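Local coordinates for protein glutamate--cysteine ligase GshA (Methylobacillus flagellatus KT, PDB 3K1T) that probably acts as a ligase that joins glutamate to cysteine to give gamma-glutamylcysteine, although this activity remains putative, at residues A[49-54]-A[331-336]; A[237-242]-A[324-329]; A[243-248]-A[311-316]; A[279-284]-A[293-298]; A[357-362]-A[371-376]. All coordinates share one frame; numbering follows the deposited sequence. Where two conformers were deposited one is given.

Contacts 2, 3 and 4 gather around the four-stranded antiparallel sheet 237-241, 324-329, 280-285, 291-296. Contact 2 joins an outer strand to strand 324-329, contact 4 is the hairpin at the other side (centres about 10 Å apart), and contact 3 brings the loop after strand 237-241 against the end of helix 307-314, its centre about 14 Å from both. Contacts 1 and 5, with centres about 12 Å apart, both reach the seven-stranded antiparallel sheet. Along the chain, contact 1 encloses 2, which encloses 3, which encloses 4; contact 5 follows. Residues 330-334 lead from one sheet to the other, and contact 1 also packs on contact 4 through Phe-279, which brings the edges of the two sheets together.

Contact 1 of 5, residues A[49-54]-A[331-336]; sequences DLRNAG and VYTFEH
Arg-51 and Thr-333 bring their side chains together at about a right angle, with CG2 of Thr-333 over one face of the guanidinium, displaced toward its rim and 3.7 Å from Arg-51 NE. The chain of Arg-51 is extended from CG to NE, and NH1 gives a hydrogen bond of 2.9 Å to Val-331 O. That acceptor lies in the guanidinium plane and the bond is nearly straight (165° at the hydrogen). NH2 forms a salt bridge with Glu-343. Strand 45-52 ends here against the link that leads into strand 335-337, both parts of the seven-stranded antiparallel sheet, and the two backbones are tied by Phe-334 N to Asn-52 O (3.2 Å). Ala-53 O sits at the edge of the Phe-334 ring, 3.2 Å from CD2, while Ala-53 CB rests 3.2 Å from Tyr-332 O. A water accepts from Asn-52 N and donates to Thr-333 OG1 (2.8 Å) and to Glu-335 OE2. With OG1 anti to the backbone N (chi1 168°), Thr-333 also accepts from Glu-335 N in an ST turn and bonds to Ala-342 O; OE1 of Glu-335 is held by Tyr-358 OH.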
# COMPACT_ATOMS: atom_id res chain seq x y z
N ASP A 49 4.87 10.93 17.50
CA ASP A 49 5.35 12.31 17.55
C ASP A 49 6.87 12.30 17.61
O ASP A 49 7.45 11.62 18.49
CB ASP A 49 4.88 13.03 18.81
CG ASP A 49 3.37 13.26 18.89
OD1 ASP A 49 2.62 12.81 18.00
OD2 ASP A 49 2.92 13.92 19.87
N LEU A 50 7.52 13.07 16.72
CA LEU A 50 8.96 13.24 16.76
C LEU A 50 9.33 14.69 17.07
O LEU A 50 8.54 15.60 16.85
CB LEU A 50 9.57 12.90 15.40
CG LEU A 50 9.26 11.52 14.77
CD1 LEU A 50 9.91 11.47 13.35
CD2 LEU A 50 9.75 10.38 15.70
N ARG A 51 10.56 14.87 17.54
CA ARG A 51 11.21 16.18 17.61
C ARG A 51 12.58 16.14 16.94
O ARG A 51 13.40 15.26 17.21
CB ARG A 51 11.29 16.73 19.02
CG ARG A 51 9.93 17.19 19.54
CD ARG A 51 10.08 17.94 20.85
NE ARG A 51 8.90 18.74 21.10
CZ ARG A 51 8.79 19.63 22.08
NH1 ARG A 51 9.78 19.79 22.94
NH2 ARG A 51 7.66 20.34 22.21
N ASN A 52 12.77 17.11 16.05
CA ASN A 52 14.04 17.33 15.34
C ASN A 52 14.73 18.54 16.00
O ASN A 52 14.29 19.69 15.85
CB ASN A 52 13.73 17.58 13.88
CG ASN A 52 14.97 17.70 13.02
OD1 ASN A 52 16.07 17.81 13.55
ND2 ASN A 52 14.80 17.72 11.71
N ALA A 53 15.79 18.26 16.75
CA ALA A 53 16.56 19.25 17.49
C ALA A 53 17.80 19.67 16.68
O ALA A 53 18.60 20.48 17.16
CB ALA A 53 17.00 18.62 18.83
N GLY A 54 17.99 19.09 15.49
CA GLY A 54 19.24 19.31 14.73
C GLY A 54 20.41 18.49 15.26
O GLY A 54 21.19 17.93 14.48
N VAL A 331 13.60 16.95 24.61
CA VAL A 331 14.20 17.12 23.26
C VAL A 331 13.61 18.39 22.69
O VAL A 331 12.42 18.63 22.78
CB VAL A 331 13.87 15.92 22.36
CG1 VAL A 331 14.54 16.08 20.96
CG2 VAL A 331 14.32 14.61 23.06
N TYR A 332 14.46 19.25 22.15
CA TYR A 332 14.02 20.50 21.52
C TYR A 332 13.47 20.22 20.15
O TYR A 332 13.90 19.25 19.48
CB TYR A 332 15.20 21.48 21.40
CG TYR A 332 15.56 22.12 22.71
CD1 TYR A 332 14.92 23.28 23.13
CD2 TYR A 332 16.53 21.57 23.54
CE1 TYR A 332 15.22 23.88 24.35
CE2 TYR A 332 16.84 22.15 24.77
CZ TYR A 332 16.17 23.30 25.18
OH TYR A 332 16.48 23.90 26.39
N THR A 333 12.51 21.04 19.72
CA THR A 333 12.22 21.13 18.29
C THR A 333 12.59 22.53 17.81
O THR A 333 12.14 23.53 18.39
CB THR A 333 10.75 20.85 17.91
OG1 THR A 333 10.54 21.25 16.52
CG2 THR A 333 9.74 21.59 18.85
N PHE A 334 13.39 22.61 16.74
CA PHE A 334 13.73 23.91 16.14
C PHE A 334 13.05 24.11 14.80
O PHE A 334 13.33 25.08 14.11
CB PHE A 334 15.25 24.09 16.03
CG PHE A 334 15.93 24.06 17.35
CD1 PHE A 334 15.65 25.02 18.30
CD2 PHE A 334 16.76 23.03 17.69
CE1 PHE A 334 16.25 24.99 19.56
CE2 PHE A 334 17.37 22.99 18.94
CZ PHE A 334 17.11 23.97 19.87
N GLU A 335 12.11 23.24 14.44
CA GLU A 335 11.35 23.49 13.21
C GLU A 335 10.34 24.62 13.48
O GLU A 335 9.69 24.63 14.53
CB GLU A 335 10.63 22.22 12.76
CG GLU A 335 11.57 21.08 12.42
CD GLU A 335 10.85 19.94 11.68
OE1 GLU A 335 10.53 20.12 10.49
OE2 GLU A 335 10.57 18.90 12.31
N HIS A 336 10.24 25.56 12.55
CA HIS A 336 9.31 26.65 12.64
C HIS A 336 8.60 26.86 11.30
O HIS A 336 9.22 26.82 10.22
CB HIS A 336 10.02 27.97 12.94
CG HIS A 336 10.48 28.13 14.35
ND1 HIS A 336 11.55 27.43 14.87
CD2 HIS A 336 10.04 28.95 15.34
CE1 HIS A 336 11.74 27.82 16.13
NE2 HIS A 336 10.83 28.72 16.44
O HOH W 1 10.58 18.81 15.18

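Contact 2 of 5, residues A[237-242]-A[324-329]; sequences FDTCGG and EVILQE
This is an antiparallel strand pair at one side of a four-stranded sheet: the outer strand 237-241 runs against strand 324-329, with Thr-239 facing Ile-326 and Cys-240 facing Val-325. The short axes approach to 4.6 Å, and their directions differ by 164°. Two hydrogen-bonded pairs carry the backbone. Asp-238 and Leu-327 exchange bonds, Leu-327 N to Asp-238 O being 2.8 Å, and Cys-240 and Val-325 do the same, with Val-325 N to Cys-240 O at 2.9 Å and almost straight (177°). Between them, Thr-239 CA comes within 3.2 Å of Val-325 O in a CA-H...O contact. On the face of Phe-237 and Thr-239, the methyl CG2 of Thr-239 lies 3.7 Å from Glu-324 OE2, an oxygen hydrogen-bonded to Ser-209 OG. Phe-237 meets Ile-326 only at long range, CD2 to CG2 4.4 Å, and helix 210-226 packs on this side. The other face carries Cys-240, whose SG sits between backbone N and carbonyl carbon (chi1 70°) and rests 4.0 Å from Val-325 CB; helix 251-272 covers it. An antiparallel sheet in the strand order 1-4-2-3, with helices following its first and third strands, is consistent with the smaller alpha+beta subdomain of an ATP-grasp fold.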
# COMPACT_ATOMS: atom_id res chain seq x y z
N PHE A 237 16.52 8.40 30.13
CA PHE A 237 15.46 8.46 31.14
C PHE A 237 15.85 7.76 32.45
O PHE A 237 16.81 7.00 32.53
CB PHE A 237 14.13 7.91 30.59
CG PHE A 237 14.02 6.41 30.62
CD1 PHE A 237 14.64 5.63 29.66
CD2 PHE A 237 13.30 5.77 31.63
CE1 PHE A 237 14.58 4.24 29.70
CE2 PHE A 237 13.24 4.36 31.67
CZ PHE A 237 13.88 3.61 30.71
N ASP A 238 15.05 8.01 33.46
CA ASP A 238 15.18 7.29 34.77
C ASP A 238 13.78 7.23 35.40
O ASP A 238 12.84 7.88 34.91
CB ASP A 238 16.20 8.03 35.64
CG ASP A 238 16.69 7.20 36.86
OD1 ASP A 238 16.41 5.98 36.94
OD2 ASP A 238 17.35 7.82 37.73
N THR A 239 13.63 6.48 36.49
CA THR A 239 12.35 6.36 37.15
C THR A 239 12.52 6.39 38.67
O THR A 239 13.62 6.14 39.20
CB THR A 239 11.66 5.01 36.83
OG1 THR A 239 12.48 3.96 37.33
CG2 THR A 239 11.42 4.80 35.36
N CYS A 240 11.46 6.76 39.36
CA CYS A 240 11.33 6.31 40.74
C CYS A 240 9.93 5.86 41.07
O CYS A 240 9.06 5.90 40.21
CB CYS A 240 11.86 7.31 41.70
SG CYS A 240 10.93 8.75 41.85
N GLY A 241 9.76 5.33 42.28
CA GLY A 241 8.47 4.77 42.67
C GLY A 241 7.45 5.85 42.94
O GLY A 241 7.69 7.02 42.67
N GLY A 242 6.31 5.47 43.50
CA GLY A 242 5.28 6.43 43.82
C GLY A 242 5.80 7.39 44.88
O GLY A 242 6.61 7.02 45.77
N GLU A 324 4.40 5.64 39.90
CA GLU A 324 5.70 5.69 39.27
C GLU A 324 5.90 7.12 38.81
O GLU A 324 4.95 7.78 38.41
CB GLU A 324 5.79 4.77 38.04
CG GLU A 324 7.23 4.69 37.43
CD GLU A 324 7.36 3.69 36.25
OE1 GLU A 324 6.49 3.67 35.33
OE2 GLU A 324 8.34 2.92 36.25
N VAL A 325 7.14 7.57 38.89
CA VAL A 325 7.54 8.87 38.32
C VAL A 325 8.61 8.58 37.29
O VAL A 325 9.61 7.94 37.61
CB VAL A 325 8.05 9.87 39.38
CG1 VAL A 325 8.50 11.18 38.74
CG2 VAL A 325 6.99 10.13 40.51
N ILE A 326 8.38 9.02 36.05
CA ILE A 326 9.33 8.85 34.97
C ILE A 326 9.97 10.21 34.68
O ILE A 326 9.27 11.22 34.56
CB ILE A 326 8.63 8.31 33.67
CG1 ILE A 326 7.95 6.97 33.96
CG2 ILE A 326 9.69 8.13 32.52
CD1 ILE A 326 6.81 6.60 33.04
N LEU A 327 11.30 10.21 34.62
CA LEU A 327 12.06 11.40 34.29
C LEU A 327 12.67 11.18 32.92
O LEU A 327 13.37 10.20 32.72
CB LEU A 327 13.16 11.62 35.33
CG LEU A 327 12.65 11.86 36.75
CD1 LEU A 327 12.43 10.54 37.48
CD2 LEU A 327 13.62 12.78 37.52
N GLN A 328 12.38 12.06 31.97
CA GLN A 328 12.92 11.89 30.62
C GLN A 328 13.68 13.14 30.17
O GLN A 328 13.25 14.25 30.40
CB GLN A 328 11.81 11.56 29.63
CG GLN A 328 12.35 11.10 28.25
CD GLN A 328 11.27 10.91 27.20
OE1 GLN A 328 10.32 11.69 27.12
NE2 GLN A 328 11.40 9.84 26.40
N GLU A 329 14.82 12.93 29.51
CA GLU A 329 15.51 13.98 28.78
C GLU A 329 14.52 14.67 27.83
O GLU A 329 13.89 14.00 27.01
CB GLU A 329 16.67 13.38 28.00
CG GLU A 329 17.28 14.30 26.91
CD GLU A 329 18.30 13.60 26.03
OE1 GLU A 329 18.83 12.53 26.43
OE2 GLU A 329 18.59 14.16 24.93

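Contact 3 of 5, residues A[243-248]-A[311-316]; sequences LDFHAR and NKMSVV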
# COMPACT_ATOMS: atom_id res chain seq x y z
N LEU A 243 5.39 8.64 44.77
CA LEU A 243 5.77 9.65 45.75
C LEU A 243 4.51 10.39 46.16
O LEU A 243 3.55 10.46 45.38
CB LEU A 243 6.77 10.64 45.15
CG LEU A 243 8.12 10.12 44.67
CD1 LEU A 243 8.88 11.27 44.07
CD2 LEU A 243 8.91 9.47 45.83
N ASP A 244 4.53 10.91 47.38
CA ASP A 244 3.50 11.80 47.89
C ASP A 244 3.94 13.23 47.63
O ASP A 244 4.81 13.75 48.32
CB ASP A 244 3.28 11.59 49.41
CG ASP A 244 2.23 12.56 50.00
OD1 ASP A 244 1.57 13.30 49.20
OD2 ASP A 244 2.10 12.59 51.25
N PHE A 245 3.34 13.86 46.61
CA PHE A 245 3.69 15.25 46.24
C PHE A 245 3.07 16.30 47.17
O PHE A 245 3.36 17.50 47.03
CB PHE A 245 3.33 15.52 44.79
CG PHE A 245 4.27 14.89 43.81
CD1 PHE A 245 5.45 15.52 43.46
CD2 PHE A 245 3.96 13.68 43.21
CE1 PHE A 245 6.32 14.96 42.53
CE2 PHE A 245 4.83 13.11 42.29
CZ PHE A 245 6.01 13.76 41.95
N HIS A 246 2.27 15.88 48.15
CA HIS A 246 1.89 16.80 49.25
C HIS A 246 2.80 16.74 50.47
O HIS A 246 2.53 17.40 51.46
CB HIS A 246 0.43 16.59 49.64
CG HIS A 246 -0.52 16.95 48.55
ND1 HIS A 246 -0.74 18.27 48.17
CD2 HIS A 246 -1.25 16.19 47.72
CE1 HIS A 246 -1.59 18.28 47.15
NE2 HIS A 246 -1.91 17.04 46.85
N ALA A 247 3.87 15.97 50.39
CA ALA A 247 4.87 15.96 51.45
C ALA A 247 6.25 16.11 50.80
O ALA A 247 6.36 16.15 49.58
CB ALA A 247 4.78 14.68 52.25
N ARG A 248 7.29 16.16 51.62
CA ARG A 248 8.64 16.33 51.11
C ARG A 248 9.55 15.11 51.36
O ARG A 248 10.76 15.15 51.13
CB ARG A 248 9.21 17.62 51.69
CG ARG A 248 8.28 18.82 51.36
CD ARG A 248 8.77 20.11 51.91
NE ARG A 248 9.99 20.54 51.23
CZ ARG A 248 10.62 21.69 51.47
NH1 ARG A 248 10.15 22.54 52.38
NH2 ARG A 248 11.72 21.98 50.79
N ASN A 311 -0.62 19.90 43.43
CA ASN A 311 -1.89 19.34 42.92
C ASN A 311 -1.75 18.70 41.56
O ASN A 311 -2.35 17.65 41.30
CB ASN A 311 -2.97 20.43 42.85
CG ASN A 311 -3.41 20.91 44.23
OD1 ASN A 311 -3.28 20.19 45.21
ND2 ASN A 311 -3.93 22.14 44.30
N LYS A 312 -0.99 19.34 40.67
CA LYS A 312 -0.77 18.79 39.34
C LYS A 312 -0.03 17.45 39.39
O LYS A 312 -0.40 16.46 38.72
CB LYS A 312 0.02 19.78 38.46
CG LYS A 312 0.31 19.25 37.07
CD LYS A 312 0.84 20.33 36.09
CE LYS A 312 2.17 20.88 36.52
NZ LYS A 312 2.94 21.46 35.34
N MSE A 313 1.06 17.42 40.14
CA MSE A 313 1.89 16.21 40.20
C MSE A 313 1.23 15.07 41.02
O MSE A 313 1.50 13.91 40.77
CB MSE A 313 3.26 16.56 40.77
CG MSE A 313 3.99 17.59 39.90
SE MSE A 313 3.99 17.14 37.97
CE MSE A 313 5.35 15.88 38.38
N SER A 314 0.34 15.41 41.96
CA SER A 314 -0.49 14.40 42.65
C SER A 314 -1.58 13.86 41.75
O SER A 314 -2.14 12.79 42.02
CB SER A 314 -1.17 15.00 43.89
OG SER A 314 -0.23 15.43 44.85
N VAL A 315 -1.92 14.63 40.71
CA VAL A 315 -2.87 14.25 39.64
C VAL A 315 -4.31 14.41 40.09
O VAL A 315 -5.10 15.05 39.39
CB VAL A 315 -2.65 12.84 39.01
CG1 VAL A 315 -3.64 12.61 37.81
CG2 VAL A 315 -1.20 12.65 38.51
N VAL A 316 -4.67 13.84 41.23
CA VAL A 316 -6.01 13.96 41.76
C VAL A 316 -5.97 14.28 43.26
O VAL A 316 -4.94 14.15 43.94
CB VAL A 316 -6.85 12.65 41.50
CG1 VAL A 316 -7.19 12.45 39.97
CG2 VAL A 316 -6.11 11.42 42.06
O HOH W 2 0.84 13.04 45.74
O HOH W 3 -3.97 16.75 45.02
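Ser-314 OG is reached from several directions at once: a water donates to it at 2.8 Å and accepts from Phe-245 N at 2.8 Å, Arg-310 O one turn back in the helix is its hydrogen-bond partner, and the imidazole of His-246 lies beside it. That ring approaches obliquely, with NE2 3.1 Å from Ser-314 OG. A second water, in the ring plane, stands 2.8 Å from His-246 NE2 and donates to Val-316 O, so the imidazole is linked to the chain just beyond the helix. At another part of the ring edge, CE1 of His-246 meets Asn-311 OD1 at 3.2 Å; the two side chains cross at about a right angle, and the ring and amide planes are 54° apart. Deeper in, the contact becomes apolar. CB of Met-313, a selenomethionine, sits over the centre of the Phe-245 ring, 3.6 Å from the centroid and 12° off the normal, a CH-pi contact. Within the loop, Asp-244 OD1 accepts from His-246 N in an Asx turn, inside a type I turn from Asp-244 to Ala-247. The loop between strand 237-241 and helix 251-272 is thereby set against the C-terminal end of helix 307-314. Across the contact, water mediates the clear hydrogen bonds, while the apolar packing is the methylene-on-ring contact; the attachment therefore joins a buried aromatic face to a water-bridged edge at the exposed His-246.

Contact 4 of 5, residues A[279-284]-A[293-298]; sequences FVIVKA and IMTVKS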
# COMPACT_ATOMS: atom_id res chain seq x y z
N PHE A 279 16.91 20.10 29.71
CA PHE A 279 15.66 20.08 30.46
C PHE A 279 15.19 18.67 30.61
O PHE A 279 15.54 17.80 29.81
CB PHE A 279 14.58 21.04 29.89
CG PHE A 279 13.88 20.57 28.63
CD1 PHE A 279 14.50 20.71 27.37
CD2 PHE A 279 12.58 20.05 28.69
CE1 PHE A 279 13.82 20.32 26.17
CE2 PHE A 279 11.89 19.68 27.51
CZ PHE A 279 12.52 19.79 26.24
N VAL A 280 14.40 18.46 31.66
CA VAL A 280 13.85 17.15 31.99
C VAL A 280 12.35 17.25 32.11
O VAL A 280 11.83 18.23 32.64
CB VAL A 280 14.48 16.59 33.28
CG1 VAL A 280 13.63 15.42 33.87
CG2 VAL A 280 15.95 16.16 32.96
N ILE A 281 11.65 16.24 31.55
CA ILE A 281 10.22 16.15 31.67
C ILE A 281 9.98 15.17 32.82
O ILE A 281 10.47 14.04 32.80
CB ILE A 281 9.55 15.62 30.39
CG1 ILE A 281 9.95 16.46 29.17
CG2 ILE A 281 7.99 15.58 30.52
CD1 ILE A 281 9.50 15.81 27.82
N VAL A 282 9.23 15.62 33.82
CA VAL A 282 8.83 14.82 34.98
C VAL A 282 7.38 14.39 34.80
O VAL A 282 6.47 15.23 34.72
CB VAL A 282 9.01 15.59 36.30
CG1 VAL A 282 8.73 14.68 37.53
CG2 VAL A 282 10.42 16.23 36.39
N LYS A 283 7.18 13.08 34.69
CA LYS A 283 5.86 12.49 34.44
C LYS A 283 5.40 11.67 35.68
O LYS A 283 5.99 10.64 35.97
CB LYS A 283 5.91 11.56 33.22
CG LYS A 283 6.53 12.17 31.90
CD LYS A 283 7.11 11.05 30.95
CE LYS A 283 7.58 11.58 29.56
NZ LYS A 283 6.40 11.62 28.55
N ALA A 284 4.37 12.14 36.38
CA ALA A 284 3.82 11.42 37.55
C ALA A 284 2.66 10.57 37.03
O ALA A 284 1.64 11.14 36.61
CB ALA A 284 3.34 12.39 38.62
N ILE A 293 2.36 16.32 34.51
CA ILE A 293 3.62 16.57 33.80
C ILE A 293 4.14 17.98 34.09
O ILE A 293 3.39 18.95 34.14
CB ILE A 293 3.43 16.42 32.28
CG1 ILE A 293 2.94 15.02 31.92
CG2 ILE A 293 4.74 16.75 31.53
CD1 ILE A 293 2.29 14.96 30.54
N MSE A 294 5.45 18.08 34.32
CA MSE A 294 6.13 19.39 34.43
C MSE A 294 7.52 19.26 33.83
O MSE A 294 8.07 18.15 33.76
CB MSE A 294 6.23 19.86 35.89
CG MSE A 294 7.05 19.00 36.79
SE MSE A 294 7.09 19.60 38.67
CE MSE A 294 8.13 21.29 38.51
N THR A 295 8.11 20.39 33.42
CA THR A 295 9.49 20.39 32.92
C THR A 295 10.35 21.14 33.91
O THR A 295 9.91 22.10 34.52
CB THR A 295 9.64 21.01 31.50
OG1 THR A 295 9.08 22.32 31.48
CG2 THR A 295 8.94 20.13 30.41
N VAL A 296 11.59 20.68 34.05
CA VAL A 296 12.54 21.29 34.96
C VAL A 296 13.89 21.47 34.29
O VAL A 296 14.25 20.73 33.37
CB VAL A 296 12.71 20.44 36.27
CG1 VAL A 296 11.38 20.35 37.04
CG2 VAL A 296 13.28 19.07 36.00
N LYS A 297 14.62 22.49 34.74
CA LYS A 297 16.00 22.73 34.28
C LYS A 297 17.02 22.59 35.41
O LYS A 297 18.20 22.70 35.17
CB LYS A 297 16.09 24.11 33.65
CG LYS A 297 15.36 24.20 32.30
CD LYS A 297 15.44 25.58 31.71
CE LYS A 297 15.12 25.59 30.22
NZ LYS A 297 15.26 26.96 29.58
N SER A 298 16.58 22.29 36.62
CA SER A 298 17.50 22.02 37.72
C SER A 298 16.80 21.20 38.80
O SER A 298 15.57 21.19 38.89
CB SER A 298 18.02 23.33 38.32
OG SER A 298 17.02 23.90 39.11
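Thr-295 sets its methyl CG2 against two side chains of segment 279-284, 4.0 Å from Ile-281 CG1 and 4.0 Å from Phe-279 CD2, where it comes in at the ring edge, near the plane. The strands form a beta hairpin, 280-285 and 291-296, whose glycine-rich connection is consistent with the nucleotide-gripping loop of ATP-grasp enzymes. Their short axes are 4.7 Å apart and run at 154°. Val-280 pairs with Val-296 through two bonds, and Val-282 with the selenomethionine Met-294 through two more; Val-282 N to Met-294 O is 2.8 Å, with the donor nearly in line with the carbonyl (175°), whereas the return bond from Met-294 N to Val-282 O is longer, 3.1 Å. Ile-281 and Thr-295 lie side by side, pointing the same way. The reverse face holds the valines and Met-294, and it packs against helices 251-272 and 307-314. There Val-296 CG2 occupies the position between backbone N and carbonyl carbon, which brings it to 3.9 Å from Val-280 CB. Val-282 crosses Val-296 at a slant. Past the strand end, Lys-297 stays extended beyond CG toward Glu-277, its salt-bridge partner, and CG rests 4.0 Å from Phe-279 CB.

Contact 5 of 5, residues A[357-362]-A[371-376]; sequences FYRVHT and NAPGMH. With SO4 (sulfate ion), chain B.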
# COMPACT_ATOMS: atom_id res chain seq x y z
N PHE A 357 1.28 14.84 9.79
CA PHE A 357 1.08 16.26 9.82
C PHE A 357 1.98 16.90 10.86
O PHE A 357 2.46 16.23 11.74
CB PHE A 357 -0.41 16.60 10.08
CG PHE A 357 -0.96 16.09 11.37
CD1 PHE A 357 -1.55 14.82 11.44
CD2 PHE A 357 -0.92 16.87 12.51
CE1 PHE A 357 -2.07 14.35 12.62
CE2 PHE A 357 -1.44 16.41 13.73
CZ PHE A 357 -2.01 15.13 13.79
N TYR A 358 2.22 18.21 10.71
CA TYR A 358 2.86 18.98 11.78
C TYR A 358 1.85 19.55 12.77
O TYR A 358 0.79 20.03 12.37
CB TYR A 358 3.62 20.15 11.19
CG TYR A 358 4.95 19.82 10.55
CD1 TYR A 358 6.07 19.69 11.33
CD2 TYR A 358 5.09 19.68 9.16
CE1 TYR A 358 7.32 19.45 10.77
CE2 TYR A 358 6.36 19.44 8.58
CZ TYR A 358 7.46 19.33 9.40
OH TYR A 358 8.73 19.11 8.86
N ARG A 359 2.22 19.56 14.04
CA ARG A 359 1.53 20.35 15.06
C ARG A 359 2.23 21.71 15.10
O ARG A 359 3.39 21.79 15.51
CB ARG A 359 1.63 19.71 16.43
CG ARG A 359 1.11 18.26 16.54
CD ARG A 359 1.25 17.73 17.95
NE ARG A 359 1.16 16.26 17.99
CZ ARG A 359 0.04 15.55 17.85
NH1 ARG A 359 -1.12 16.17 17.73
NH2 ARG A 359 0.07 14.22 17.84
N VAL A 360 1.52 22.75 14.68
CA VAL A 360 2.04 24.09 14.61
C VAL A 360 1.50 24.81 15.84
O VAL A 360 0.29 25.03 15.98
CB VAL A 360 1.65 24.80 13.28
CG1 VAL A 360 2.20 26.29 13.21
CG2 VAL A 360 2.11 24.01 12.03
N HIS A 361 2.40 25.10 16.76
CA HIS A 361 2.03 25.71 18.06
C HIS A 361 1.25 27.00 17.88
O HIS A 361 1.62 27.87 17.09
CB HIS A 361 3.28 26.03 18.91
CG HIS A 361 4.03 24.83 19.41
ND1 HIS A 361 4.74 24.85 20.59
CD2 HIS A 361 4.26 23.62 18.85
CE1 HIS A 361 5.37 23.70 20.73
NE2 HIS A 361 5.06 22.92 19.71
N THR A 362 0.15 27.14 18.64
CA THR A 362 -0.60 28.39 18.68
C THR A 362 0.03 29.41 19.63
O THR A 362 -0.09 30.59 19.41
CB THR A 362 -2.09 28.18 19.05
OG1 THR A 362 -2.14 27.48 20.29
CG2 THR A 362 -2.81 27.33 18.01
N ASN A 371 8.42 23.65 25.31
CA ASN A 371 7.06 23.31 25.80
C ASN A 371 6.33 22.33 24.88
O ASN A 371 6.32 22.50 23.66
CB ASN A 371 6.19 24.59 25.94
CG ASN A 371 6.74 25.62 26.97
OD1 ASN A 371 7.42 25.26 27.92
ND2 ASN A 371 6.43 26.91 26.76
N ALA A 372 5.67 21.34 25.47
CA ALA A 372 4.82 20.40 24.72
C ALA A 372 3.56 21.18 24.35
O ALA A 372 3.08 21.95 25.17
CB ALA A 372 4.49 19.16 25.57
N PRO A 373 3.05 21.06 23.12
CA PRO A 373 1.92 21.91 22.74
C PRO A 373 0.56 21.47 23.31
O PRO A 373 -0.39 22.27 23.33
CB PRO A 373 1.90 21.78 21.22
CG PRO A 373 2.43 20.44 20.97
CD PRO A 373 3.55 20.30 21.97
N GLY A 374 0.44 20.22 23.73
CA GLY A 374 -0.88 19.70 24.14
C GLY A 374 -1.89 19.87 23.01
O GLY A 374 -1.64 19.48 21.87
N MSE A 375 -3.02 20.50 23.33
CA MSE A 375 -4.09 20.79 22.37
C MSE A 375 -3.89 22.09 21.65
O MSE A 375 -4.65 22.40 20.75
CB MSE A 375 -5.42 20.93 23.13
CG MSE A 375 -5.86 19.67 23.83
SE MSE A 375 -6.09 18.24 22.49
CE MSE A 375 -7.23 19.12 21.14
N HIS A 376 -2.90 22.87 22.06
CA HIS A 376 -2.69 24.20 21.50
C HIS A 376 -1.82 24.18 20.23
O HIS A 376 -0.64 24.59 20.23
CB HIS A 376 -2.08 25.11 22.59
CG HIS A 376 -2.94 25.20 23.81
ND1 HIS A 376 -2.70 24.46 24.95
CD2 HIS A 376 -4.10 25.86 24.03
CE1 HIS A 376 -3.64 24.71 25.85
NE2 HIS A 376 -4.50 25.56 25.32
S SO4 B . -2.66 11.81 17.48
O1 SO4 B . -2.52 13.18 17.05
O2 SO4 B . -2.35 11.14 16.26
O3 SO4 B . -1.71 11.46 18.51
O4 SO4 B . -4.05 11.53 17.92
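Thr-362 N meets His-376 O from well above the carbonyl plane, 52° out of it, although the hydrogen points almost straight at the oxygen (173°, 3.1 Å). Beside this bond the two side chains cross at about a right angle, with Thr-362 OG1 set 3.3 Å from His-376 CB. Further back along the strand, Pro-373 lies over one face of the His-361 imidazole. Its CB is displaced toward the rim, 3.7 Å from NE2, and makes a CH-pi contact 15° off the ring normal. Asn-371 O comes to the ring edge instead, 3.3 Å from His-361 CE1. Both ring nitrogens are bound outside the contact, ND1 to Glu-368 and NE2 to Glu-343, which holds the ring's rotation. The segment 371-376 belongs to the connection between the neighbouring antiparallel strands 352-361 and 377-381, and it reverses in a type II' turn from Pro-373 to His-376, closed by His-376 N to Pro-373 O (2.9 Å). Gly-374, at the second position of that turn, has a positive phi. Arg-359 runs past the proline, CD to Pro-373 CG 4.2 Å, its chain extended from CG to NE, and ends at a sulfate ion, probably from the crystallisation liquor. NH2 donates to sulfate O1 at 2.9 Å; the further bonds to O1 from NH1 and to O3 from NH2 are weak. Gly-67, Ser-47 and Asn-63 also hold the ion, while Asp-49 forms a salt bridge with NH2 of Arg-359 and Phe-377 makes a cation-pi contact with the guanidinium of Arg-359.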